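Local coordinates for protein nucleoporin NUP170 (Chaetomium thermophilum, PDB 5HAX) that probably serves as an architectural scaffold nucleoporin of the nuclear pore complex, joining a beta-propeller to an alpha-helical domain, at residues V406-T411 with V485-L490; T195-I200 with N240-L245; A278-S283 with Q345-P350; F638-K643 with A674-M679. All coordinates share one frame; numbering follows the deposited sequence.

Contact 1. Residues V406-T411 with V485-L490; sequences VSAPDT and VRRRRL
The strands ending at P409 and R487 stay well apart: their nearest CA atoms, those of A408 and R487, are 8.7 Å from each other, too far for backbone pairing. They belong to neighbouring blades of the beta-propeller, so side chains and a water span the gap. R487 does most of the work. Its CG is anti to the backbone N (chi1 170°), and a bend at chi2 (63°) carries the guanidinium across to A408. There the methyl CB of A408 lies over the centre of one guanidinium face, 3.6 Å from R487 CZ. F50 of strand 50-57 makes a cation-pi contact with R487, while E462 forms a salt bridge to NH2 and P49 O accepts from NH1. A leucine in place of R487 would probably leave E462 without its positive mate and P49 O without this donor, and break the water link between the blades. T411 OG1 also bonds to E462, so the carboxylate ties both segments together. The water sits at the guanidinium edge, in its plane, taking a hydrogen bond from R487 NH2 at 3.0 Å and donating one to P409 O at 2.9 Å.

Contact 2. Residues T195-I200 with N240-L245; sequences TDIHEI and NLLYSL
A water joins T195 to S244, donating to T195 O at 2.6 Å and lying 2.8 Å from S244 OG. This bridge spans two consecutive blades of the beta-propeller: the 195-200 segment leads into strand 198-202 of one sheet, and 240-245 runs along strand 241-246 of the next. At its start, strand 241-246 carries a G1 beta bulge, where N240 and L241 both face D236. In the other segment, the backbone N of I197 donates to S219 OG. The rest of the contact is apolar. I197 and L242 reach toward each other tip to tip, and L242 CD2 meets the tips of both branches of the isoleucine, at 4.0 Å from I197 CG2 and 4.1 Å from I197 CD1. L242 reaches into the gap between the sheets because its CG points away from the backbone N (chi1 179°). F188 touches both I197 and L242, and L233 and Y254 add further apolar cover to the isoleucine. Apolar side chains meeting between adjacent sheets like this are what packs propeller blades against each other. The isoleucine touches two residues that project from the same side of strand 241-246, L242 and S244, while Y243 between them turns its side chain to the other side; at the second of these, I197 CD1 comes to 4.2 Å from S244 CB.

Contact 3. Residues A278-S283 with Q345-P350; sequences AHMADS and QFVKFP
Apolar contact centres on the end of the M280 side chain, which reaches V347 with two atoms: CE lies 4.0 Å from V347 CG2, and SD is 4.1 Å from that same methyl. The two side chains cross obliquely. M280 runs straight through chi2 and then bends at chi3 (72°), a turn that swings CE over the strand backbone, 4.3 Å from F346 CA. On the strand itself, V347 CG1 sits above the centre of one face of the F349 ring, 3.8 Å from its plane, so the valine offers one methyl to M280 and the other to the phenylalanine. The contact fastens the connection ahead of one blade of the beta-propeller to that blade's strand 341-348. M280 comes just after helix 270-279, in the connection leading into the blade, and V347 is on the strand, which is flanked by 318-324 and by strand 33-35 from near the N terminus. A classic beta bulge, with Q345 and F346 both facing F320, interrupts the strand where M280 touches it. The polar approach is that of M280 CE to Q345 O, 3.5 Å, a methyl resting against a carbonyl oxygen, where the attached sulfur may slightly polarise the methyl C-H groups. Further along the strand, K348 NZ forms a salt bridge with E427, and F349 O accepts from Y38 OH.

Contact 4. Residues F638-K643 with A674-M679; sequences FLEANK and ALQKLM
L639 packs its CD1 methyl between two residues of the next helix, Q676 and M679, in the alpha-helical domain. Helices 622-640 and 663-694 run in opposite senses here, as a helical hairpin of the alpha-solenoid type expected for the C-terminal region of this nucleoporin family. The tight part lies inward. L639 CD1 is 3.8 Å from M679 CE, and the two side chains meet at about a right angle, with the sulfur also close to the methyl. The same CD1 is 3.8 Å from Q676 CG. The glutamine chain is stretched out at chi2 (-180°), which brings its CG and CD up against L639 CD1 at a slant and carries the amide toward L639 CB. L591 and L595 of helix 586-599 back M679 from another side, so this half is buried. With an alanine here instead of Q676, L639 CD1 would probably lose part of its cover, and a gap would be likely to open beside it at the hairpin surface. Toward solvent the contact is loose. Q676 OE1 stands 3.7 Å from the exposed E640 OE2, two oxygens with no hydrogen bond between them, with carboxylate and amide planes 23° apart. The buried N642, past E640 in sequence, folds back: its ND2 donates to F638 O at 3.0 Å, nearly straight at 172° and in the carbonyl plane.

Overall arrangement
Followed from the N terminus, the four contacts come in the order 2, 3, 1, 4, each closing before the next opens, so none nests within or crosses another. Contact 2 closes a 39-residue loop between consecutive propeller blades. Contact 3 then spans 61 residues, fastening the connection after helix 270-279 to the strand of the blade that follows. Contact 1 closes a 73-residue loop and joins the last two blades, where strands from the N-terminal part also enter the sheets. Contact 4 closes a 30-residue loop in the helical domain, pairing helices 622-640 and 663-694. Contacts 1 and 3 come within about 7 Å at nearest atoms, whereas the centres of contacts 2 and 4 are 56 Å apart, on opposite sides of the chain's centre.

Contact 1. Residues V406-T411 with V485-L490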
loop_
_atom_site.group_PDB
_atom_site.type_symbol
_atom_site.label_atom_id
_atom_site.label_comp_id
_atom_site.label_asym_id
_atom_site.label_seq_id
_atom_site.Cartn_x
_atom_site.Cartn_y
_atom_site.Cartn_z
ATOM N N VAL A 406 4.359 14.583 6.001
ATOM C CA VAL A 406 3.969 13.191 5.814
ATOM C C VAL A 406 3.101 12.776 6.992
ATOM O O VAL A 406 3.474 12.993 8.150
ATOM C CB VAL A 406 5.189 12.259 5.683
ATOM C CG1 VAL A 406 4.762 10.927 5.094
ATOM C CG2 VAL A 406 6.266 12.901 4.820
ATOM N N SER A 407 1.946 12.181 6.697
ATOM C CA SER A 407 1.002 11.782 7.730
ATOM C C SER A 407 0.386 10.438 7.371
ATOM O O SER A 407 0.378 10.016 6.212
ATOM C CB SER A 407 -0.104 12.830 7.926
ATOM O OG SER A 407 -0.864 12.996 6.742
ATOM N N ALA A 408 -0.136 9.774 8.391
ATOM C CA ALA A 408 -0.810 8.496 8.247
ATOM C C ALA A 408 -2.042 8.510 9.132
ATOM O O ALA A 408 -2.122 9.299 10.080
ATOM C CB ALA A 408 0.101 7.326 8.638
ATOM N N PRO A 409 -3.025 7.656 8.847
ATOM C CA PRO A 409 -4.141 7.506 9.783
ATOM C C PRO A 409 -3.622 7.032 11.130
ATOM O O PRO A 409 -2.660 6.266 11.204
ATOM C CB PRO A 409 -5.037 6.452 9.117
ATOM C CG PRO A 409 -4.596 6.386 7.697
ATOM C CD PRO A 409 -3.149 6.752 7.691
ATOM N N ASP A 410 -4.251 7.513 12.204
ATOM C CA ASP A 410 -3.934 7.026 13.545
ATOM C C ASP A 410 -4.690 5.713 13.727
ATOM O O ASP A 410 -5.715 5.631 14.409
ATOM C CB ASP A 410 -4.292 8.055 14.610
ATOM C CG ASP A 410 -3.654 7.746 15.955
ATOM O OD1 ASP A 410 -3.322 6.569 16.202
ATOM O OD2 ASP A 410 -3.475 8.679 16.762
ATOM N N THR A 411 -4.164 4.668 13.082
ATOM C CA THR A 411 -4.834 3.371 13.066
ATOM C C THR A 411 -5.144 2.882 14.474
ATOM O O THR A 411 -6.217 2.321 14.723
ATOM C CB THR A 411 -3.967 2.352 12.328
ATOM O OG1 THR A 411 -3.638 2.859 11.029
ATOM C CG2 THR A 411 -4.694 1.019 12.180
ATOM N N VAL A 485 11.729 6.629 1.958
ATOM C CA VAL A 485 10.963 6.890 3.173
ATOM C C VAL A 485 10.185 5.626 3.502
ATOM O O VAL A 485 9.560 5.032 2.616
ATOM C CB VAL A 485 10.017 8.089 2.993
ATOM C CG1 VAL A 485 9.239 8.356 4.279
ATOM C CG2 VAL A 485 10.799 9.325 2.567
ATOM N N ARG A 486 10.217 5.221 4.771
ATOM C CA ARG A 486 9.602 3.977 5.222
ATOM C C ARG A 486 8.548 4.273 6.279
ATOM O O ARG A 486 8.786 5.064 7.198
ATOM C CB ARG A 486 10.658 3.018 5.782
ATOM C CG ARG A 486 10.092 1.716 6.342
ATOM C CD ARG A 486 11.196 0.829 6.898
ATOM N NE ARG A 486 12.129 0.404 5.857
ATOM C CZ ARG A 486 13.391 0.044 6.076
ATOM N NH1 ARG A 486 13.891 0.061 7.304
ATOM N NH2 ARG A 486 14.159 -0.326 5.061
ATOM N N ARG A 487 7.390 3.635 6.140
ATOM C CA ARG A 487 6.356 3.687 7.162
ATOM C C ARG A 487 6.776 2.862 8.372
ATOM O O ARG A 487 7.286 1.745 8.233
ATOM C CB ARG A 487 5.038 3.159 6.586
ATOM C CG ARG A 487 3.917 2.938 7.589
ATOM C CD ARG A 487 3.490 4.228 8.254
ATOM N NE ARG A 487 2.273 4.046 9.042
ATOM C CZ ARG A 487 1.983 4.719 10.153
ATOM N NH1 ARG A 487 2.822 5.630 10.631
ATOM N NH2 ARG A 487 0.848 4.474 10.791
ATOM N N ARG A 488 6.561 3.412 9.563
ATOM C CA ARG A 488 6.894 2.734 10.810
ATOM C C ARG A 488 5.638 2.142 11.435
ATOM O O ARG A 488 4.604 2.814 11.522
ATOM C CB ARG A 488 7.575 3.692 11.786
ATOM C CG ARG A 488 9.001 4.005 11.381
ATOM C CD ARG A 488 9.637 5.075 12.241
ATOM N NE ARG A 488 10.215 4.535 13.469
ATOM C CZ ARG A 488 11.297 5.024 14.068
ATOM N NH1 ARG A 488 11.743 4.464 15.185
ATOM N NH2 ARG A 488 11.940 6.068 13.557
ATOM N N ARG A 489 5.736 0.882 11.850
ATOM C CA ARG A 489 4.652 0.167 12.504
ATOM C C ARG A 489 4.682 0.417 14.008
ATOM O O ARG A 489 5.633 0.979 14.556
ATOM C CB ARG A 489 4.760 -1.333 12.229
ATOM C CG ARG A 489 4.864 -1.714 10.757
ATOM C CD ARG A 489 5.421 -3.126 10.598
ATOM N NE ARG A 489 6.801 -3.218 11.072
ATOM C CZ ARG A 489 7.465 -4.357 11.241
ATOM N NH1 ARG A 489 8.716 -4.333 11.676
ATOM N NH2 ARG A 489 6.883 -5.521 10.985
ATOM N N LEU A 490 3.619 -0.026 14.682
ATOM C CA LEU A 490 3.576 0.050 16.138
ATOM C C LEU A 490 4.775 -0.656 16.763
ATOM O O LEU A 490 5.421 -0.118 17.669
ATOM C CB LEU A 490 2.266 -0.552 16.647
ATOM C CG LEU A 490 2.165 -0.785 18.157
ATOM C CD1 LEU A 490 2.373 0.514 18.924
ATOM C CD2 LEU A 490 0.825 -1.415 18.509
HETATM O O HOH W 1 -0.473 5.834 13.108
#

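Contact 2. Residues T195-I200 with N240-L245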
loop_
_atom_site.group_PDB
_atom_site.type_symbol
_atom_site.label_atom_id
_atom_site.label_comp_id
_atom_site.label_asym_id
_atom_site.label_seq_id
_atom_site.Cartn_x
_atom_site.Cartn_y
_atom_site.Cartn_z
ATOM N N THR A 195 -7.781 19.689 -23.211
ATOM C CA THR A 195 -8.263 18.717 -22.239
ATOM C C THR A 195 -8.628 17.380 -22.872
ATOM O O THR A 195 -9.198 16.522 -22.190
ATOM C CB THR A 195 -9.475 19.271 -21.484
ATOM O OG1 THR A 195 -10.560 19.484 -22.397
ATOM C CG2 THR A 195 -9.133 20.579 -20.788
ATOM N N ASP A 196 -8.311 17.179 -24.150
ATOM C CA ASP A 196 -8.672 15.935 -24.816
ATOM C C ASP A 196 -7.872 14.769 -24.253
ATOM O O ASP A 196 -6.712 14.913 -23.856
ATOM C CB ASP A 196 -8.423 16.021 -26.321
ATOM C CG ASP A 196 -9.287 17.056 -27.003
ATOM O OD1 ASP A 196 -10.235 17.566 -26.371
ATOM O OD2 ASP A 196 -9.017 17.347 -28.186
ATOM N N ILE A 197 -8.499 13.597 -24.243
ATOM C CA ILE A 197 -7.864 12.356 -23.819
ATOM C C ILE A 197 -7.811 11.418 -25.014
ATOM O O ILE A 197 -8.840 11.149 -25.645
ATOM C CB ILE A 197 -8.613 11.712 -22.638
ATOM C CG1 ILE A 197 -8.406 12.571 -21.388
ATOM C CG2 ILE A 197 -8.116 10.284 -22.390
ATOM C CD1 ILE A 197 -9.231 12.151 -20.211
ATOM N N HIS A 198 -6.614 10.930 -25.320
ATOM C CA HIS A 198 -6.394 9.978 -26.395
ATOM C C HIS A 198 -6.072 8.611 -25.809
ATOM O O HIS A 198 -5.674 8.486 -24.648
ATOM C CB HIS A 198 -5.249 10.428 -27.310
ATOM C CG HIS A 198 -5.475 11.757 -27.961
ATOM N ND1 HIS A 198 -5.224 12.952 -27.320
ATOM C CD2 HIS A 198 -5.920 12.079 -29.198
ATOM C CE1 HIS A 198 -5.507 13.952 -28.135
ATOM N NE2 HIS A 198 -5.932 13.450 -29.281
ATOM N N GLU A 199 -6.252 7.583 -26.634
ATOM C CA GLU A 199 -5.901 6.217 -26.276
ATOM C C GLU A 199 -5.099 5.605 -27.411
ATOM O O GLU A 199 -5.401 5.833 -28.587
ATOM C CB GLU A 199 -7.147 5.361 -25.992
ATOM C CG GLU A 199 -6.825 3.904 -25.652
ATOM C CD GLU A 199 -8.024 3.131 -25.138
ATOM O OE1 GLU A 199 -9.149 3.670 -25.178
ATOM O OE2 GLU A 199 -7.839 1.980 -24.686
ATOM N N ILE A 200 -4.069 4.843 -27.055
ATOM C CA ILE A 200 -3.254 4.116 -28.022
ATOM C C ILE A 200 -3.693 2.659 -28.007
ATOM O O ILE A 200 -3.709 2.016 -26.950
ATOM C CB ILE A 200 -1.753 4.246 -27.711
ATOM C CG1 ILE A 200 -1.307 5.697 -27.919
ATOM C CG2 ILE A 200 -0.941 3.288 -28.597
ATOM C CD1 ILE A 200 0.186 5.913 -27.827
ATOM N N ASN A 240 -13.062 1.005 -12.967
ATOM C CA ASN A 240 -12.965 1.244 -14.409
ATOM C C ASN A 240 -13.127 2.728 -14.739
ATOM O O ASN A 240 -13.747 3.097 -15.738
ATOM C CB ASN A 240 -13.985 0.403 -15.179
ATOM C CG ASN A 240 -13.699 -1.084 -15.088
ATOM O OD1 ASN A 240 -12.547 -1.501 -14.973
ATOM N ND2 ASN A 240 -14.749 -1.891 -15.144
ATOM N N LEU A 241 -12.552 3.587 -13.901
ATOM C CA LEU A 241 -12.649 5.027 -14.073
ATOM C C LEU A 241 -11.297 5.627 -14.435
ATOM O O LEU A 241 -10.236 5.067 -14.145
ATOM C CB LEU A 241 -13.183 5.702 -12.805
ATOM C CG LEU A 241 -14.607 5.339 -12.380
ATOM C CD1 LEU A 241 -14.972 6.078 -11.103
ATOM C CD2 LEU A 241 -15.608 5.651 -13.487
ATOM N N LEU A 242 -11.369 6.785 -15.088
ATOM C CA LEU A 242 -10.218 7.612 -15.422
ATOM C C LEU A 242 -10.571 9.049 -15.068
ATOM O O LEU A 242 -11.653 9.523 -15.427
ATOM C CB LEU A 242 -9.870 7.485 -16.910
ATOM C CG LEU A 242 -8.699 8.304 -17.455
ATOM C CD1 LEU A 242 -7.376 7.804 -16.902
ATOM C CD2 LEU A 242 -8.695 8.253 -18.974
ATOM N N TYR A 243 -9.674 9.730 -14.354
ATOM C CA TYR A 243 -9.876 11.112 -13.935
ATOM C C TYR A 243 -8.840 12.015 -14.591
ATOM O O TYR A 243 -7.678 11.626 -14.742
ATOM C CB TYR A 243 -9.761 11.270 -12.416
ATOM C CG TYR A 243 -10.681 10.400 -11.591
ATOM C CD1 TYR A 243 -11.987 10.787 -11.332
ATOM C CD2 TYR A 243 -10.231 9.205 -11.045
ATOM C CE1 TYR A 243 -12.828 10.000 -10.565
ATOM C CE2 TYR A 243 -11.062 8.409 -10.277
ATOM C CZ TYR A 243 -12.360 8.813 -10.039
ATOM O OH TYR A 243 -13.194 8.030 -9.273
ATOM N N SER A 244 -9.260 13.224 -14.964
ATOM C CA SER A 244 -8.345 14.270 -15.401
ATOM C C SER A 244 -8.529 15.508 -14.534
ATOM O O SER A 244 -9.646 15.819 -14.103
ATOM C CB SER A 244 -8.556 14.637 -16.877
ATOM O OG SER A 244 -9.666 15.502 -17.047
ATOM N N LEU A 245 -7.423 16.203 -14.283
ATOM C CA LEU A 245 -7.415 17.490 -13.601
ATOM C C LEU A 245 -6.919 18.547 -14.576
ATOM O O LEU A 245 -5.896 18.348 -15.238
ATOM C CB LEU A 245 -6.517 17.445 -12.362
ATOM C CG LEU A 245 -6.407 18.736 -11.545
ATOM C CD1 LEU A 245 -7.748 19.097 -10.930
ATOM C CD2 LEU A 245 -5.342 18.595 -10.464
HETATM O O HOH W 2 -9.901 15.827 -19.809
#

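Contact 3. Residues A278-S283 with Q345-P350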
loop_
_atom_site.group_PDB
_atom_site.type_symbol
_atom_site.label_atom_id
_atom_site.label_comp_id
_atom_site.label_asym_id
_atom_site.label_seq_id
_atom_site.Cartn_x
_atom_site.Cartn_y
_atom_site.Cartn_z
ATOM N N ALA A 278 -19.589 25.626 0.389
ATOM C CA ALA A 278 -20.369 26.657 1.066
ATOM C C ALA A 278 -21.560 26.065 1.806
ATOM O O ALA A 278 -21.983 26.612 2.831
ATOM C CB ALA A 278 -20.842 27.705 0.058
ATOM N N HIS A 279 -22.111 24.958 1.310
ATOM C CA HIS A 279 -23.220 24.288 1.975
ATOM C C HIS A 279 -22.782 23.502 3.204
ATOM O O HIS A 279 -23.641 23.062 3.975
ATOM C CB HIS A 279 -23.932 23.350 0.996
ATOM C CG HIS A 279 -24.583 24.059 -0.152
ATOM N ND1 HIS A 279 -25.347 23.405 -1.095
ATOM C CD2 HIS A 279 -24.582 25.365 -0.512
ATOM C CE1 HIS A 279 -25.789 24.277 -1.984
ATOM N NE2 HIS A 279 -25.339 25.473 -1.652
ATOM N N MET A 280 -21.480 23.314 3.401
ATOM C CA MET A 280 -20.982 22.650 4.593
ATOM C C MET A 280 -21.069 23.587 5.793
ATOM O O MET A 280 -21.165 24.810 5.656
ATOM C CB MET A 280 -19.538 22.189 4.388
ATOM C CG MET A 280 -19.354 21.260 3.199
ATOM S SD MET A 280 -17.636 20.784 2.923
ATOM C CE MET A 280 -17.369 19.683 4.308
ATOM N N ALA A 281 -21.038 22.992 6.986
ATOM C CA ALA A 281 -21.162 23.782 8.207
ATOM C C ALA A 281 -19.975 24.720 8.388
ATOM O O ALA A 281 -20.140 25.851 8.859
ATOM C CB ALA A 281 -21.299 22.857 9.416
ATOM N N ASP A 282 -18.777 24.274 8.012
ATOM C CA ASP A 282 -17.544 25.026 8.233
ATOM C C ASP A 282 -16.976 25.465 6.888
ATOM O O ASP A 282 -16.427 24.647 6.143
ATOM C CB ASP A 282 -16.530 24.180 9.002
ATOM C CG ASP A 282 -17.131 23.519 10.227
ATOM O OD1 ASP A 282 -17.477 22.321 10.145
ATOM O OD2 ASP A 282 -17.260 24.195 11.270
ATOM N N SER A 283 -17.113 26.750 6.581
ATOM C CA SER A 283 -16.445 27.369 5.445
ATOM C C SER A 283 -15.153 28.025 5.917
ATOM O O SER A 283 -14.985 28.332 7.099
ATOM C CB SER A 283 -17.357 28.397 4.771
ATOM O OG SER A 283 -18.471 27.763 4.164
ATOM N N GLN A 345 -17.739 16.132 -0.063
ATOM C CA GLN A 345 -18.401 15.690 1.159
ATOM C C GLN A 345 -17.626 16.012 2.426
ATOM O O GLN A 345 -18.227 16.431 3.418
ATOM C CB GLN A 345 -18.638 14.174 1.106
ATOM C CG GLN A 345 -19.637 13.720 0.054
ATOM C CD GLN A 345 -21.076 13.938 0.480
ATOM O OE1 GLN A 345 -21.352 14.682 1.420
ATOM N NE2 GLN A 345 -22.002 13.280 -0.208
ATOM N N PHE A 346 -16.308 15.821 2.420
ATOM C CA PHE A 346 -15.497 15.893 3.626
ATOM C C PHE A 346 -14.185 16.601 3.323
ATOM O O PHE A 346 -13.613 16.421 2.245
ATOM C CB PHE A 346 -15.230 14.484 4.176
ATOM C CG PHE A 346 -14.244 14.450 5.301
ATOM C CD1 PHE A 346 -12.912 14.156 5.061
ATOM C CD2 PHE A 346 -14.645 14.708 6.598
ATOM C CE1 PHE A 346 -12.000 14.124 6.095
ATOM C CE2 PHE A 346 -13.738 14.678 7.637
ATOM C CZ PHE A 346 -12.413 14.387 7.386
ATOM N N VAL A 347 -13.708 17.399 4.280
ATOM C CA VAL A 347 -12.469 18.158 4.136
ATOM C C VAL A 347 -11.583 17.879 5.343
ATOM O O VAL A 347 -12.024 18.026 6.488
ATOM C CB VAL A 347 -12.729 19.674 4.019
ATOM C CG1 VAL A 347 -11.410 20.430 3.864
ATOM C CG2 VAL A 347 -13.658 19.974 2.854
ATOM N N LYS A 348 -10.331 17.498 5.084
ATOM C CA LYS A 348 -9.300 17.443 6.115
ATOM C C LYS A 348 -8.445 18.699 5.989
ATOM O O LYS A 348 -7.716 18.867 5.004
ATOM C CB LYS A 348 -8.450 16.179 5.987
ATOM C CG LYS A 348 -7.501 15.949 7.168
ATOM C CD LYS A 348 -8.264 15.652 8.464
ATOM C CE LYS A 348 -7.390 15.810 9.703
ATOM N NZ LYS A 348 -6.604 14.587 10.017
ATOM N N PHE A 349 -8.539 19.579 6.983
ATOM C CA PHE A 349 -7.791 20.824 6.965
ATOM C C PHE A 349 -6.353 20.608 7.430
ATOM O O PHE A 349 -6.045 19.615 8.091
ATOM C CB PHE A 349 -8.478 21.865 7.844
ATOM C CG PHE A 349 -9.730 22.438 7.237
ATOM C CD1 PHE A 349 -9.659 23.452 6.296
ATOM C CD2 PHE A 349 -10.978 21.964 7.610
ATOM C CE1 PHE A 349 -10.807 23.982 5.737
ATOM C CE2 PHE A 349 -12.130 22.492 7.054
ATOM C CZ PHE A 349 -12.042 23.501 6.116
ATOM N N PRO A 350 -5.457 21.536 7.104
ATOM C CA PRO A 350 -4.026 21.328 7.376
ATOM C C PRO A 350 -3.715 21.332 8.861
ATOM O O PRO A 350 -4.462 21.913 9.665
ATOM C CB PRO A 350 -3.353 22.523 6.680
ATOM C CG PRO A 350 -4.357 23.065 5.740
ATOM C CD PRO A 350 -5.696 22.762 6.323
#

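Contact 4. Residues F638-K643 with A674-M679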
loop_
_atom_site.group_PDB
_atom_site.type_symbol
_atom_site.label_atom_id
_atom_site.label_comp_id
_atom_site.label_asym_id
_atom_site.label_seq_id
_atom_site.Cartn_x
_atom_site.Cartn_y
_atom_site.Cartn_z
ATOM N N PHE A 638 9.425 -18.644 23.100
ATOM C CA PHE A 638 9.387 -17.561 24.077
ATOM C C PHE A 638 8.558 -17.944 25.295
ATOM O O PHE A 638 8.924 -17.615 26.430
ATOM C CB PHE A 638 8.832 -16.292 23.430
ATOM C CG PHE A 638 8.509 -15.205 24.415
ATOM C CD1 PHE A 638 9.507 -14.384 24.914
ATOM C CD2 PHE A 638 7.207 -15.005 24.844
ATOM C CE1 PHE A 638 9.213 -13.385 25.822
ATOM C CE2 PHE A 638 6.907 -14.008 25.751
ATOM C CZ PHE A 638 7.912 -13.196 26.240
ATOM N N LEU A 639 7.437 -18.637 25.083
ATOM C CA LEU A 639 6.596 -19.041 26.204
ATOM C C LEU A 639 7.279 -20.105 27.056
ATOM O O LEU A 639 7.128 -20.115 28.283
ATOM C CB LEU A 639 5.246 -19.546 25.691
ATOM C CG LEU A 639 4.407 -18.545 24.891
ATOM C CD1 LEU A 639 3.108 -19.189 24.430
ATOM C CD2 LEU A 639 4.119 -17.287 25.701
ATOM N N GLU A 640 8.036 -21.007 26.428
ATOM C CA GLU A 640 8.711 -22.059 27.183
ATOM C C GLU A 640 9.826 -21.484 28.047
ATOM O O GLU A 640 9.960 -21.840 29.223
ATOM C CB GLU A 640 9.269 -23.121 26.234
ATOM C CG GLU A 640 8.218 -23.994 25.571
ATOM C CD GLU A 640 7.248 -24.599 26.568
ATOM O OE1 GLU A 640 7.710 -25.152 27.589
ATOM O OE2 GLU A 640 6.025 -24.510 26.334
ATOM N N ALA A 641 10.639 -20.595 27.477
ATOM C CA ALA A 641 11.740 -19.998 28.219
ATOM C C ALA A 641 11.270 -19.114 29.368
ATOM O O ALA A 641 12.100 -18.704 30.187
ATOM C CB ALA A 641 12.621 -19.184 27.271
ATOM N N ASN A 642 9.975 -18.818 29.451
ATOM C CA ASN A 642 9.408 -17.988 30.509
ATOM C C ASN A 642 8.147 -18.631 31.065
ATOM O O ASN A 642 7.188 -17.950 31.442
ATOM C CB ASN A 642 9.130 -16.578 29.998
ATOM C CG ASN A 642 10.384 -15.880 29.515
ATOM O OD1 ASN A 642 11.126 -15.296 30.304
ATOM N ND2 ASN A 642 10.632 -15.943 28.212
ATOM N N LYS A 643 8.135 -19.965 31.125
ATOM C CA LYS A 643 7.015 -20.679 31.727
ATOM C C LYS A 643 6.920 -20.413 33.225
ATOM O O LYS A 643 5.833 -20.519 33.804
ATOM C CB LYS A 643 7.150 -22.179 31.462
ATOM C CG LYS A 643 8.469 -22.778 31.941
ATOM C CD LYS A 643 8.604 -24.237 31.530
ATOM C CE LYS A 643 10.043 -24.719 31.656
ATOM N NZ LYS A 643 10.614 -24.449 33.006
ATOM N N ALA A 674 -4.873 -23.922 25.951
ATOM C CA ALA A 674 -5.494 -24.225 24.666
ATOM C C ALA A 674 -4.775 -23.518 23.525
ATOM O O ALA A 674 -4.579 -24.098 22.451
ATOM C CB ALA A 674 -6.970 -23.834 24.696
ATOM N N LEU A 675 -4.371 -22.262 23.739
ATOM C CA LEU A 675 -3.647 -21.534 22.701
ATOM C C LEU A 675 -2.322 -22.209 22.376
ATOM O O LEU A 675 -1.947 -22.325 21.203
ATOM C CB LEU A 675 -3.409 -20.088 23.137
ATOM C CG LEU A 675 -4.624 -19.158 23.173
ATOM C CD1 LEU A 675 -4.219 -17.792 23.705
ATOM C CD2 LEU A 675 -5.253 -19.027 21.791
ATOM N N GLN A 676 -1.597 -22.662 23.401
ATOM C CA GLN A 676 -0.318 -23.321 23.165
ATOM C C GLN A 676 -0.496 -24.650 22.444
ATOM O O GLN A 676 0.354 -25.031 21.630
ATOM C CB GLN A 676 0.416 -23.519 24.491
ATOM C CG GLN A 676 0.911 -22.220 25.107
ATOM C CD GLN A 676 1.637 -22.430 26.420
ATOM O OE1 GLN A 676 2.866 -22.502 26.458
ATOM N NE2 GLN A 676 0.880 -22.522 27.507
ATOM N N LYS A 677 -1.588 -25.368 22.720
ATOM C CA LYS A 677 -1.869 -26.592 21.979
ATOM C C LYS A 677 -2.218 -26.295 20.527
ATOM O O LYS A 677 -1.917 -27.102 19.640
ATOM C CB LYS A 677 -3.003 -27.366 22.650
ATOM C CG LYS A 677 -2.550 -28.245 23.805
ATOM C CD LYS A 677 -1.769 -29.452 23.305
ATOM C CE LYS A 677 -1.217 -30.280 24.451
ATOM N NZ LYS A 677 -0.381 -31.407 23.957
ATOM N N LEU A 678 -2.854 -25.152 20.265
ATOM C CA LEU A 678 -3.125 -24.768 18.885
ATOM C C LEU A 678 -1.837 -24.404 18.159
ATOM O O LEU A 678 -1.682 -24.704 16.970
ATOM C CB LEU A 678 -4.113 -23.601 18.855
ATOM C CG LEU A 678 -4.515 -23.082 17.472
ATOM C CD1 LEU A 678 -5.153 -24.182 16.637
ATOM C CD2 LEU A 678 -5.459 -21.897 17.611
ATOM N N MET A 679 -0.894 -23.774 18.863
ATOM C CA MET A 679 0.374 -23.397 18.244
ATOM C C MET A 679 1.135 -24.624 17.759
ATOM O O MET A 679 1.593 -24.670 16.611
ATOM C CB MET A 679 1.223 -22.598 19.233
ATOM C CG MET A 679 0.688 -21.212 19.537
ATOM S SD MET A 679 1.699 -20.356 20.756
ATOM C CE MET A 679 0.433 -19.635 21.796
#